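Local structure of methyltransferase (Thermus thermophilus, 1WS6) at residues A[110-124]-A[135-148]. The protein probably transfers methyl groups from S-adenosylmethionine to a substrate, perhaps ribosomal RNA, as a member of a Rossmann-like methyltransferase family. Numbering follows the deposited sequence.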
# COMPACT_ATOMS: atom_id res chain seq x y z
N ARG A 110 -5.70 -6.02 -12.68
CA ARG A 110 -5.60 -4.57 -12.78
C ARG A 110 -6.15 -3.85 -11.56
O ARG A 110 -7.08 -4.32 -10.90
CB ARG A 110 -6.26 -4.08 -14.07
CG ARG A 110 -5.22 -3.76 -15.12
CD ARG A 110 -5.60 -4.27 -16.48
NE ARG A 110 -4.47 -4.29 -17.40
CZ ARG A 110 -3.39 -5.06 -17.25
NH1 ARG A 110 -3.28 -5.88 -16.21
NH2 ARG A 110 -2.42 -5.02 -18.16
N PHE A 111 -5.54 -2.71 -11.26
CA PHE A 111 -5.91 -1.93 -10.10
C PHE A 111 -5.99 -0.45 -10.41
O PHE A 111 -5.39 0.03 -11.38
CB PHE A 111 -4.86 -2.11 -9.00
CG PHE A 111 -4.58 -3.54 -8.67
CD1 PHE A 111 -5.18 -4.15 -7.57
CD2 PHE A 111 -3.72 -4.29 -9.46
CE1 PHE A 111 -4.92 -5.47 -7.27
CE2 PHE A 111 -3.46 -5.62 -9.17
CZ PHE A 111 -4.06 -6.21 -8.07
N THR A 112 -6.70 0.27 -9.56
CA THR A 112 -6.85 1.71 -9.72
C THR A 112 -5.69 2.42 -9.00
O THR A 112 -5.22 3.47 -9.43
CB THR A 112 -8.19 2.16 -9.15
OG1 THR A 112 -9.23 1.51 -9.89
CG2 THR A 112 -8.35 3.67 -9.24
N VAL A 113 -5.23 1.82 -7.91
CA VAL A 113 -4.14 2.38 -7.13
C VAL A 113 -3.18 1.30 -6.67
O VAL A 113 -3.60 0.21 -6.28
CB VAL A 113 -4.65 3.11 -5.87
CG1 VAL A 113 -3.47 3.60 -5.05
CG2 VAL A 113 -5.55 4.26 -6.27
N ALA A 114 -1.89 1.60 -6.73
CA ALA A 114 -0.88 0.66 -6.29
C ALA A 114 0.06 1.43 -5.38
O ALA A 114 0.84 2.26 -5.84
CB ALA A 114 -0.12 0.08 -7.48
N PHE A 115 -0.04 1.17 -4.07
CA PHE A 115 0.78 1.82 -3.06
C PHE A 115 1.92 0.92 -2.62
O PHE A 115 1.71 -0.25 -2.29
CB PHE A 115 -0.07 2.19 -1.84
CG PHE A 115 0.74 2.65 -0.65
CD1 PHE A 115 1.33 1.72 0.22
CD2 PHE A 115 0.92 4.00 -0.39
CE1 PHE A 115 2.09 2.14 1.31
CE2 PHE A 115 1.68 4.43 0.70
CZ PHE A 115 2.27 3.50 1.55
N MSE A 116 3.12 1.47 -2.60
CA MSE A 116 4.28 0.69 -2.20
C MSE A 116 5.17 1.42 -1.19
O MSE A 116 5.70 2.49 -1.46
CB MSE A 116 5.09 0.31 -3.43
CG MSE A 116 6.37 -0.41 -3.13
SE MSE A 116 7.19 -1.12 -4.74
CE MSE A 116 6.41 -2.86 -4.64
N ALA A 117 5.31 0.82 -0.01
CA ALA A 117 6.15 1.38 1.04
C ALA A 117 7.09 0.28 1.54
O ALA A 117 6.94 -0.24 2.65
CB ALA A 117 5.29 1.91 2.18
N PRO A 118 8.07 -0.10 0.72
CA PRO A 118 9.02 -1.14 1.09
C PRO A 118 10.02 -0.66 2.14
O PRO A 118 10.20 0.54 2.33
CB PRO A 118 9.68 -1.49 -0.24
CG PRO A 118 9.69 -0.19 -0.96
CD PRO A 118 8.35 0.43 -0.64
N PRO A 119 10.66 -1.60 2.85
CA PRO A 119 11.64 -1.20 3.86
C PRO A 119 12.80 -0.44 3.21
O PRO A 119 13.43 -0.93 2.28
CB PRO A 119 12.06 -2.53 4.48
CG PRO A 119 11.83 -3.51 3.39
CD PRO A 119 10.52 -3.07 2.81
N TYR A 120 13.04 0.76 3.71
CA TYR A 120 14.07 1.68 3.22
C TYR A 120 15.47 1.12 3.00
O TYR A 120 16.31 1.76 2.36
CB TYR A 120 14.14 2.89 4.14
CG TYR A 120 12.84 3.66 4.17
CD1 TYR A 120 12.64 4.70 5.07
CD2 TYR A 120 11.82 3.35 3.28
CE1 TYR A 120 11.44 5.41 5.08
CE2 TYR A 120 10.63 4.05 3.28
CZ TYR A 120 10.44 5.08 4.18
OH TYR A 120 9.24 5.76 4.16
N ALA A 121 15.74 -0.07 3.54
CA ALA A 121 17.05 -0.68 3.39
C ALA A 121 17.24 -1.24 1.98
O ALA A 121 18.37 -1.38 1.51
CB ALA A 121 17.24 -1.79 4.43
N MSE A 122 16.13 -1.56 1.32
CA MSE A 122 16.17 -2.10 -0.03
C MSE A 122 16.44 -0.99 -1.05
O MSE A 122 16.47 0.18 -0.71
CB MSE A 122 14.86 -2.79 -0.36
CG MSE A 122 14.56 -3.93 0.57
SE MSE A 122 12.85 -4.70 0.25
CE MSE A 122 13.25 -5.93 -1.18
N ASP A 123 16.64 -1.38 -2.30
CA ASP A 123 16.91 -0.42 -3.36
C ASP A 123 15.59 0.20 -3.81
O ASP A 123 15.00 -0.20 -4.81
CB ASP A 123 17.60 -1.12 -4.55
CG ASP A 123 18.03 -0.15 -5.64
OD1 ASP A 123 19.03 -0.45 -6.33
OD2 ASP A 123 17.38 0.90 -5.83
N LEU A 124 15.11 1.17 -3.03
CA LEU A 124 13.86 1.83 -3.37
C LEU A 124 14.14 2.69 -4.59
O LEU A 124 14.62 3.82 -4.46
CB LEU A 124 13.39 2.74 -2.24
CG LEU A 124 13.33 2.18 -0.83
CD1 LEU A 124 12.55 3.16 0.04
CD2 LEU A 124 12.66 0.83 -0.83
N GLY A 135 2.91 -2.42 -15.25
CA GLY A 135 1.74 -1.92 -15.96
C GLY A 135 0.43 -2.42 -15.36
O GLY A 135 -0.55 -2.58 -16.08
N LEU A 136 0.41 -2.66 -14.05
CA LEU A 136 -0.79 -3.18 -13.40
C LEU A 136 -1.90 -2.16 -13.09
O LEU A 136 -3.04 -2.55 -12.84
CB LEU A 136 -0.41 -3.90 -12.11
CG LEU A 136 0.49 -5.13 -12.25
CD1 LEU A 136 0.79 -5.69 -10.86
CD2 LEU A 136 -0.19 -6.20 -13.13
N VAL A 137 -1.58 -0.87 -13.11
CA VAL A 137 -2.59 0.16 -12.84
C VAL A 137 -3.27 0.63 -14.12
O VAL A 137 -2.62 1.02 -15.09
CB VAL A 137 -1.97 1.39 -12.14
CG1 VAL A 137 -3.02 2.49 -11.99
CG2 VAL A 137 -1.43 1.00 -10.76
N GLU A 138 -4.59 0.60 -14.11
CA GLU A 138 -5.42 1.01 -15.23
C GLU A 138 -5.25 2.49 -15.55
O GLU A 138 -4.82 3.27 -14.70
CB GLU A 138 -6.88 0.75 -14.90
CG GLU A 138 -7.43 1.74 -13.90
CD GLU A 138 -8.77 1.34 -13.32
OE1 GLU A 138 -9.36 2.17 -12.59
OE2 GLU A 138 -9.23 0.21 -13.59
N ALA A 139 -5.60 2.87 -16.77
CA ALA A 139 -5.52 4.27 -17.17
C ALA A 139 -6.33 5.08 -16.16
O ALA A 139 -7.42 4.66 -15.76
CB ALA A 139 -6.09 4.46 -18.56
N GLY A 140 -5.80 6.22 -15.76
CA GLY A 140 -6.51 7.05 -14.79
C GLY A 140 -6.12 6.75 -13.35
O GLY A 140 -6.45 7.52 -12.46
N GLY A 141 -5.43 5.64 -13.13
CA GLY A 141 -5.03 5.28 -11.78
C GLY A 141 -3.74 5.91 -11.29
O GLY A 141 -3.18 6.79 -11.95
N LEU A 142 -3.27 5.44 -10.14
CA LEU A 142 -2.06 5.96 -9.52
C LEU A 142 -1.09 4.93 -8.97
O LEU A 142 -1.50 3.86 -8.51
CB LEU A 142 -2.40 6.87 -8.34
CG LEU A 142 -2.74 8.33 -8.55
CD1 LEU A 142 -3.01 8.95 -7.19
CD2 LEU A 142 -1.58 9.03 -9.26
N TYR A 143 0.19 5.28 -9.02
CA TYR A 143 1.27 4.49 -8.44
C TYR A 143 1.74 5.44 -7.35
O TYR A 143 2.11 6.58 -7.63
CB TYR A 143 2.43 4.24 -9.40
CG TYR A 143 2.20 3.17 -10.44
CD1 TYR A 143 1.79 3.50 -11.73
CD2 TYR A 143 2.39 1.82 -10.14
CE1 TYR A 143 1.57 2.53 -12.68
CE2 TYR A 143 2.17 0.84 -11.09
CZ TYR A 143 1.76 1.20 -12.36
OH TYR A 143 1.52 0.23 -13.30
N VAL A 144 1.70 4.99 -6.10
CA VAL A 144 2.15 5.82 -5.01
C VAL A 144 3.34 5.15 -4.36
O VAL A 144 3.27 4.00 -3.94
CB VAL A 144 1.05 6.00 -3.95
CG1 VAL A 144 1.57 6.86 -2.81
CG2 VAL A 144 -0.19 6.63 -4.60
N LEU A 145 4.44 5.89 -4.27
CA LEU A 145 5.66 5.34 -3.70
C LEU A 145 6.06 6.10 -2.43
O LEU A 145 6.17 7.32 -2.45
CB LEU A 145 6.76 5.43 -4.77
CG LEU A 145 6.23 5.16 -6.20
CD1 LEU A 145 7.28 5.50 -7.26
CD2 LEU A 145 5.82 3.70 -6.33
N GLN A 146 6.25 5.38 -1.32
CA GLN A 146 6.68 6.03 -0.08
C GLN A 146 8.16 5.76 0.08
O GLN A 146 8.62 4.66 -0.19
CB GLN A 146 5.93 5.49 1.14
CG GLN A 146 6.41 6.13 2.45
CD GLN A 146 5.77 5.53 3.70
OE1 GLN A 146 6.46 5.21 4.67
NE2 GLN A 146 4.44 5.40 3.68
N HIS A 147 8.91 6.76 0.53
CA HIS A 147 10.35 6.61 0.67
C HIS A 147 10.94 7.76 1.48
O HIS A 147 10.25 8.72 1.81
CB HIS A 147 10.97 6.63 -0.72
CG HIS A 147 10.58 7.84 -1.52
ND1 HIS A 147 11.07 9.10 -1.26
CD2 HIS A 147 9.70 7.99 -2.54
CE1 HIS A 147 10.52 9.97 -2.09
NE2 HIS A 147 9.68 9.32 -2.87
N PRO A 148 12.23 7.67 1.83
CA PRO A 148 12.80 8.79 2.60
C PRO A 148 12.83 10.03 1.72
O PRO A 148 13.17 9.95 0.53
CB PRO A 148 14.19 8.27 2.99
CG PRO A 148 14.47 7.17 2.00
CD PRO A 148 13.14 6.52 1.80
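Val113 to Met116 pair in parallel with Leu142 to Leu145, forming the centre of a Rossmann-like methyltransferase sheet with strand order 3-2-1-4-5-7-6. Helix 126-134 makes the beta-alpha-beta crossover between the two strands. Backbone bonds run from Leu142 N to Thr112 O through to Gln146 N to Met116 O, the last at 2.9 Å. Ala114 CB meets Val137 CG2 at 3.6 Å, and that methyl also lies over a face of the Tyr143 ring. Phe115 CD2 meets Val144 CG1 at 3.8 Å on the other side of the sheet. Gln146 extends with CG anti to its backbone N (chi1 177°). This brings Gln146 NE2 to the edge of the Phe115 ring, in its plane and 3.6 Å from Phe115 CZ. Amide and ring planes are 72° apart. Gln146 OE1 accepts a weak 2.9 Å bond from Tyr120 OH. Tyr120 ends an Ala-Pro-Pro-Tyr run in the position of methyltransferase motif IV, with Ala117 where Asp, Asn or Ser is usual. Pro148 CD makes a CH-pi contact over the face of the Tyr120 ring, 3.5 Å from its centroid. An alanine in place of Tyr120 would probably remove the ring face from Pro148 CD, leaving Leu124 CD1 beside it, and take the hydroxyl from Gln146 OE1. At the other end, Thr112 OG1 donates to Glu138 OE1 at 2.8 Å, from 63° above the carboxylate plane.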